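Local coordinates for uncharacterized protein (Parabacteroides distasonis, PDB 3LM3) that is of unknown function but probably acts on carbohydrates as a glycoside hydrolase or deacetylase, at residues H167-I173 with C212-W218; A184-P188 with F199-A203; F279-I285 with F322-G326. One frame throughout, in Å; residues are numbered along the deposited sequence.

Contact 1: H167-I173 with C212-W218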
# COMPACT_ATOMS: atom_id res chain seq x y z
N HIS A 167 11.11 -6.20 -10.45
CA HIS A 167 11.62 -6.42 -9.10
C HIS A 167 10.94 -5.52 -8.07
O HIS A 167 11.44 -5.37 -6.97
CB HIS A 167 13.14 -6.25 -9.05
CG HIS A 167 13.85 -7.21 -9.95
ND1 HIS A 167 14.09 -8.52 -9.59
CD2 HIS A 167 14.33 -7.06 -11.20
CE1 HIS A 167 14.72 -9.13 -10.59
NE2 HIS A 167 14.84 -8.29 -11.60
N VAL A 168 9.78 -4.96 -8.44
CA VAL A 168 8.95 -4.21 -7.50
C VAL A 168 7.50 -4.63 -7.72
O VAL A 168 7.06 -4.78 -8.87
CB VAL A 168 9.09 -2.70 -7.72
CG1 VAL A 168 8.22 -1.90 -6.69
CG2 VAL A 168 10.55 -2.30 -7.67
N ALA A 169 6.73 -4.80 -6.65
CA ALA A 169 5.30 -4.93 -6.80
C ALA A 169 4.59 -4.33 -5.60
O ALA A 169 5.04 -4.49 -4.46
CB ALA A 169 4.84 -6.39 -6.98
N HIS A 170 3.45 -3.67 -5.85
CA HIS A 170 2.51 -3.41 -4.77
C HIS A 170 1.79 -4.72 -4.53
O HIS A 170 0.98 -5.15 -5.35
CB HIS A 170 1.54 -2.28 -5.12
CG HIS A 170 0.27 -2.31 -4.35
ND1 HIS A 170 0.22 -2.38 -2.97
CD2 HIS A 170 -1.01 -2.34 -4.77
CE1 HIS A 170 -1.05 -2.45 -2.60
NE2 HIS A 170 -1.82 -2.43 -3.67
N ALA A 171 2.15 -5.39 -3.43
CA ALA A 171 1.58 -6.67 -3.01
C ALA A 171 1.43 -6.72 -1.49
O ALA A 171 1.53 -7.79 -0.85
CB ALA A 171 2.43 -7.84 -3.57
N VAL A 172 1.26 -5.56 -0.87
CA VAL A 172 0.99 -5.39 0.59
C VAL A 172 -0.24 -4.49 0.59
O VAL A 172 -0.17 -3.44 0.07
CB VAL A 172 2.19 -4.66 1.36
CG1 VAL A 172 1.78 -4.16 2.80
CG2 VAL A 172 3.46 -5.46 1.39
N ILE A 173 -1.40 -4.93 1.12
CA ILE A 173 -2.50 -3.98 1.46
C ILE A 173 -2.44 -3.95 2.97
O ILE A 173 -3.12 -4.70 3.69
CB ILE A 173 -3.95 -4.27 0.90
CG1 ILE A 173 -3.94 -4.32 -0.64
CG2 ILE A 173 -4.86 -3.11 1.24
CD1 ILE A 173 -5.35 -4.29 -1.33
N CYS A 212 12.14 -9.27 -5.16
CA CYS A 212 11.10 -8.37 -5.54
C CYS A 212 10.75 -7.58 -4.29
O CYS A 212 10.52 -8.15 -3.22
CB CYS A 212 9.87 -9.15 -6.02
SG CYS A 212 8.58 -8.07 -6.77
N VAL A 213 10.73 -6.28 -4.42
CA VAL A 213 10.40 -5.40 -3.30
C VAL A 213 8.89 -5.34 -3.20
O VAL A 213 8.18 -5.02 -4.16
CB VAL A 213 10.94 -3.97 -3.56
CG1 VAL A 213 10.62 -3.05 -2.36
CG2 VAL A 213 12.42 -3.99 -3.84
N ASN A 214 8.36 -5.63 -2.02
CA ASN A 214 6.92 -5.64 -1.78
C ASN A 214 6.50 -4.33 -1.12
O ASN A 214 6.94 -4.02 -0.02
CB ASN A 214 6.50 -6.85 -0.93
CG ASN A 214 5.03 -7.10 -0.99
OD1 ASN A 214 4.31 -6.34 -1.62
ND2 ASN A 214 4.54 -8.20 -0.37
N LEU A 215 5.67 -3.58 -1.82
CA LEU A 215 5.20 -2.26 -1.44
C LEU A 215 3.73 -2.21 -1.06
O LEU A 215 2.84 -2.67 -1.78
CB LEU A 215 5.36 -1.26 -2.59
CG LEU A 215 6.80 -1.02 -3.06
CD1 LEU A 215 6.82 0.05 -4.17
CD2 LEU A 215 7.71 -0.60 -1.88
N ASP A 216 3.47 -1.59 0.08
CA ASP A 216 2.14 -1.10 0.47
C ASP A 216 1.53 -0.17 -0.59
O ASP A 216 2.26 0.44 -1.38
CB ASP A 216 2.26 -0.37 1.80
CG ASP A 216 0.93 -0.18 2.53
OD1 ASP A 216 -0.10 -0.85 2.21
OD2 ASP A 216 0.91 0.70 3.44
N GLY A 217 0.22 -0.05 -0.55
CA GLY A 217 -0.56 0.75 -1.50
C GLY A 217 -1.10 2.08 -0.98
O GLY A 217 -1.18 3.04 -1.74
N TRP A 218 -1.55 2.10 0.28
CA TRP A 218 -2.12 3.29 0.93
C TRP A 218 -1.56 3.45 2.33
O TRP A 218 -1.80 2.64 3.22
CB TRP A 218 -3.64 3.20 1.07
CG TRP A 218 -4.49 3.05 -0.14
CD1 TRP A 218 -5.20 4.04 -0.76
CD2 TRP A 218 -4.78 1.85 -0.85
NE1 TRP A 218 -5.90 3.53 -1.81
CE2 TRP A 218 -5.68 2.18 -1.88
CE3 TRP A 218 -4.37 0.53 -0.71
CZ2 TRP A 218 -6.16 1.23 -2.78
CZ3 TRP A 218 -4.86 -0.42 -1.61
CH2 TRP A 218 -5.74 -0.05 -2.64
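Two parallel strands meet here, edge strand 213-216 and the central strand 168-172 of a three-stranded sheet, consistent with the β/α barrel of the glycoside hydrolase/deacetylase superfamily. The regular ladder is short: V213 N donates to H167 O (2.8 Å), A169 N to V213 O (2.9 Å) and L215 N to A169 O (2.9 Å). Beyond it the register slips past A171, backbone bonds weaken and side chains join the pairing. L215 O accepts a good bond from imidazole H170 ND1 (2.9 Å), and weak ones from A171 N (3.3 Å) and V172 N (3.4 Å). N214 suits this slip because its amide both gives and takes: N214 ND2 donates to A171 O (3.1 Å) and, weakly, to outlying F199 O, and N214 OD1 weakly accepts A171 N (3.0 Å). D216 OD1 turns to W174 N. On one face V168 CG1 packs on L215 CD1 (3.5 Å), a branched aliphatic pair beside strand 280-287; on the other, small A169 lies against helix 154-163, which sideways-pointing A171 also touches. At G217 a CB would clash with H170 CE1. At the end the W218 ring edge, at CZ3, touches I173 CD1 at 3.9 Å.

Contact 2: A184-P188 with F199-A203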
# COMPACT_ATOMS: atom_id res chain seq x y z
N ALA A 184 -5.06 -9.45 4.67
CA ALA A 184 -3.64 -9.53 4.41
C ALA A 184 -2.88 -8.82 5.50
O ALA A 184 -1.87 -8.20 5.23
CB ALA A 184 -3.31 -8.89 3.06
N ASP A 185 -3.32 -8.92 6.75
CA ASP A 185 -2.58 -8.29 7.84
C ASP A 185 -1.38 -9.18 8.21
O ASP A 185 -1.32 -10.36 7.85
CB ASP A 185 -3.44 -8.05 9.11
CG ASP A 185 -2.82 -7.05 10.10
OD1 ASP A 185 -1.85 -6.31 9.76
OD2 ASP A 185 -3.35 -6.96 11.24
N GLY A 186 -0.41 -8.60 8.90
CA GLY A 186 0.72 -9.31 9.46
C GLY A 186 2.08 -8.90 8.96
O GLY A 186 3.10 -9.25 9.58
N SER A 187 2.12 -8.22 7.82
CA SER A 187 3.38 -7.85 7.18
C SER A 187 3.98 -6.58 7.76
O SER A 187 3.31 -5.83 8.47
CB SER A 187 3.16 -7.67 5.69
OG SER A 187 2.56 -6.41 5.36
N PRO A 188 5.24 -6.28 7.41
CA PRO A 188 5.72 -4.91 7.56
C PRO A 188 4.97 -3.97 6.64
O PRO A 188 4.44 -4.38 5.61
CB PRO A 188 7.21 -4.98 7.11
CG PRO A 188 7.56 -6.46 7.23
CD PRO A 188 6.28 -7.16 6.83
N PHE A 199 3.79 -14.08 1.06
CA PHE A 199 3.99 -12.72 0.57
C PHE A 199 4.08 -11.66 1.69
O PHE A 199 4.64 -10.59 1.48
CB PHE A 199 2.95 -12.33 -0.51
CG PHE A 199 1.59 -11.95 0.03
CD1 PHE A 199 0.78 -12.87 0.66
CD2 PHE A 199 1.07 -10.68 -0.21
CE1 PHE A 199 -0.49 -12.51 1.11
CE2 PHE A 199 -0.20 -10.32 0.22
CZ PHE A 199 -0.97 -11.23 0.91
N CYS A 200 3.50 -11.94 2.87
CA CYS A 200 3.55 -11.02 4.01
C CYS A 200 4.78 -11.21 4.90
O CYS A 200 5.03 -10.39 5.81
CB CYS A 200 2.33 -11.23 4.89
SG CYS A 200 0.79 -10.59 4.18
N LYS A 201 5.54 -12.29 4.69
CA LYS A 201 6.67 -12.66 5.52
C LYS A 201 7.97 -12.19 4.87
O LYS A 201 8.24 -12.55 3.71
CB LYS A 201 6.72 -14.19 5.69
CG LYS A 201 7.94 -14.66 6.43
CD LYS A 201 7.92 -16.18 6.73
CE LYS A 201 9.35 -16.69 6.93
NZ LYS A 201 9.32 -17.96 7.74
N PRO A 202 8.81 -11.43 5.57
CA PRO A 202 10.15 -11.22 5.03
C PRO A 202 10.95 -12.52 4.83
O PRO A 202 10.94 -13.40 5.68
CB PRO A 202 10.83 -10.33 6.09
CG PRO A 202 9.66 -9.62 6.79
CD PRO A 202 8.59 -10.69 6.82
N ALA A 203 11.62 -12.65 3.68
CA ALA A 203 12.56 -13.74 3.48
C ALA A 203 13.57 -13.75 4.63
O ALA A 203 14.12 -12.73 5.01
CB ALA A 203 13.27 -13.57 2.12
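C200 lays its CB against S187 CB, 3.7 Å away, while its SG rests 3.7 Å from A184 O. This is loop-on-loop packing within the long, helix-free connection between strands 168-172 and 213-216 of the presumed β/α barrel. No hydrogen bond crosses it, so fit depends on small and rigid groups. The chain turns a corner at residues 199 to 201, which presents C200 to the opposing loop and directs K201 away, its amine paired with E197. Compact C200 and S187 allow a close approach: their CA atoms are 4.5 Å apart. To one side, A184 CB meets the F199 ring at CZ (3.9 Å), an apolar contact of a small methyl with an aromatic ring atom. To the other, the two prolines touch, P188 CG to P202 CG at 3.8 Å; their fixed rings suit a contact between irregular backbones. Between D185 and S187, G186 adopts a positive phi of 119°, where a side chain would jam against the preceding carbonyl. D185 points away, and its carboxylate binds N416 and R368, the latter on antiparallel strand 367-374, so the same loop also joins the barrel part to the C-terminal region. S187 OG is satisfied locally, donating to P188 O (2.8 Å). C200 O, buried without a conventional partner, is instead surrounded by carbon: S187 CA and CB each at 3.3 Å, and P188 CD at 3.6 Å.

Contact 3: F279-I285 with F322-G326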
# COMPACT_ATOMS: atom_id res chain seq x y z
N PHE A 279 14.67 7.47 5.77
CA PHE A 279 13.92 7.98 4.63
C PHE A 279 12.46 7.99 5.08
O PHE A 279 12.12 7.37 6.11
CB PHE A 279 14.06 7.12 3.36
CG PHE A 279 13.48 5.73 3.46
CD1 PHE A 279 14.23 4.68 3.95
CD2 PHE A 279 12.20 5.48 3.02
CE1 PHE A 279 13.69 3.38 4.03
CE2 PHE A 279 11.66 4.21 3.10
CZ PHE A 279 12.41 3.16 3.60
N GLY A 280 11.61 8.65 4.30
CA GLY A 280 10.16 8.59 4.53
C GLY A 280 9.46 8.29 3.23
O GLY A 280 9.86 8.81 2.20
N TRP A 281 8.39 7.50 3.31
CA TRP A 281 7.66 7.09 2.12
C TRP A 281 6.16 7.00 2.42
O TRP A 281 5.76 6.36 3.39
CB TRP A 281 8.17 5.73 1.63
CG TRP A 281 7.31 5.10 0.56
CD1 TRP A 281 6.94 5.65 -0.64
CD2 TRP A 281 6.71 3.81 0.62
NE1 TRP A 281 6.14 4.75 -1.33
CE2 TRP A 281 5.96 3.64 -0.56
CE3 TRP A 281 6.70 2.78 1.57
CZ2 TRP A 281 5.24 2.47 -0.84
CZ3 TRP A 281 5.98 1.66 1.31
CH2 TRP A 281 5.26 1.50 0.12
N VAL A 282 5.38 7.66 1.58
CA VAL A 282 3.94 7.63 1.59
C VAL A 282 3.47 7.05 0.26
O VAL A 282 3.96 7.45 -0.81
CB VAL A 282 3.36 9.05 1.76
CG1 VAL A 282 1.87 9.10 1.42
CG2 VAL A 282 3.67 9.57 3.18
N ALA A 283 2.53 6.11 0.34
CA ALA A 283 1.91 5.46 -0.82
C ALA A 283 0.45 5.84 -0.93
O ALA A 283 -0.24 5.98 0.09
CB ALA A 283 2.01 3.94 -0.68
N ASN A 284 -0.06 6.01 -2.14
CA ASN A 284 -1.48 6.30 -2.29
C ASN A 284 -1.97 5.83 -3.64
O ASN A 284 -1.21 5.74 -4.60
CB ASN A 284 -1.74 7.80 -2.11
CG ASN A 284 -3.09 8.13 -1.50
OD1 ASN A 284 -3.96 7.27 -1.31
ND2 ASN A 284 -3.26 9.43 -1.15
N ILE A 285 -3.25 5.47 -3.68
CA ILE A 285 -3.92 4.98 -4.89
C ILE A 285 -5.24 5.74 -5.00
O ILE A 285 -6.04 5.71 -4.06
CB ILE A 285 -4.16 3.48 -4.90
CG1 ILE A 285 -2.81 2.73 -4.85
CG2 ILE A 285 -4.99 3.06 -6.14
CD1 ILE A 285 -2.92 1.22 -4.58
N PHE A 322 5.68 4.18 -8.37
CA PHE A 322 5.88 3.01 -7.50
C PHE A 322 7.13 2.26 -7.88
O PHE A 322 7.93 1.90 -7.03
CB PHE A 322 4.64 2.08 -7.53
CG PHE A 322 3.58 2.42 -6.49
CD1 PHE A 322 2.67 3.42 -6.72
CD2 PHE A 322 3.52 1.73 -5.29
CE1 PHE A 322 1.69 3.73 -5.78
CE2 PHE A 322 2.54 2.03 -4.34
CZ PHE A 322 1.63 3.04 -4.58
N GLY A 323 7.30 1.99 -9.18
CA GLY A 323 8.44 1.24 -9.64
C GLY A 323 9.76 1.95 -9.36
O GLY A 323 10.76 1.32 -8.97
N GLU A 324 9.82 3.26 -9.57
CA GLU A 324 11.07 4.03 -9.33
C GLU A 324 11.44 3.95 -7.86
O GLU A 324 12.60 3.76 -7.49
CB GLU A 324 10.90 5.51 -9.65
CG GLU A 324 11.03 5.94 -11.02
CD GLU A 324 10.95 7.46 -10.98
OE1 GLU A 324 9.83 7.97 -10.95
OE2 GLU A 324 11.99 8.13 -10.80
N PHE A 325 10.46 4.14 -6.98
CA PHE A 325 10.72 4.11 -5.56
C PHE A 325 11.21 2.73 -5.14
O PHE A 325 12.18 2.61 -4.40
CB PHE A 325 9.49 4.51 -4.74
CG PHE A 325 9.70 4.33 -3.27
CD1 PHE A 325 10.56 5.16 -2.56
CD2 PHE A 325 9.13 3.25 -2.60
CE1 PHE A 325 10.85 4.91 -1.21
CE2 PHE A 325 9.40 2.99 -1.30
CZ PHE A 325 10.24 3.83 -0.56
N GLY A 326 10.53 1.68 -5.58
CA GLY A 326 10.96 0.32 -5.23
C GLY A 326 12.38 0.05 -5.67
O GLY A 326 13.14 -0.58 -4.96
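Strand 280-285 and the first turn of helix 322-332 pack by aromatic side chains in what is probably the core of a β/α barrel. The segments run nearly antiparallel, at 156°, with axes 11.2 Å apart at closest approach, a gap here filled by large rings. Just before the strand, F279 points toward the helix and brings its CE2 to 3.9 Å from F325 CZ, meeting the edge of the F325 ring; its own ring also meets Y190. G280 takes no part in the packing, and its backbone bonds to strand 21-29. W281 forms the centrepiece: its five-membered ring stacks face to face on F325, with centroids 3.8 Å apart, planes at 14° and W281 CG 3.4 Å from F325 CZ. The edge of the same indole reaches F322, W281 CZ2 to F322 CE2 being 4.4 Å, and its polar NE1 is satisfied by T24 OG1. V282 lies out of reach, as strand alternation leads one to expect. A283 is small enough for F322 to come close, A283 CB to F322 CZ at 4.0 Å. N284 points away, its side-chain ND2 donating to V244 O, yet its backbone O lies at the edge of the F322 ring. I285 closes the row with an aliphatic flank, its CG1 4.5 Å from F322 CZ. On the helix, F325 points toward the strand, while F322, three residues earlier, starts sideways and brings its ring end nearer. The N284 O to F322 CE1 distance is 3.7 Å.

How the contacts relate
Contact 1 lies between the other two and touches both. Its centre is 9 Å from that of contact 3, which packs beside it: D216 O sits 3.4 Å from F322 CE2, G217 O is 3.5 Å from A283 CB, and W218 NE1 makes a weak hydrogen bond to I285 O (3.1 Å). Contact 2, centred 11 Å from contact 1, belongs to the connection between the latter's two strands and folds back on them, with A171 O 3.0 Å from F199 CD2 and V172 CG1 3.5 Å from S187 OG. Contacts 2 and 3 do not touch; their centres are about 17 Å apart. A bound PEG molecule lies about 7 Å from the F279 side chain.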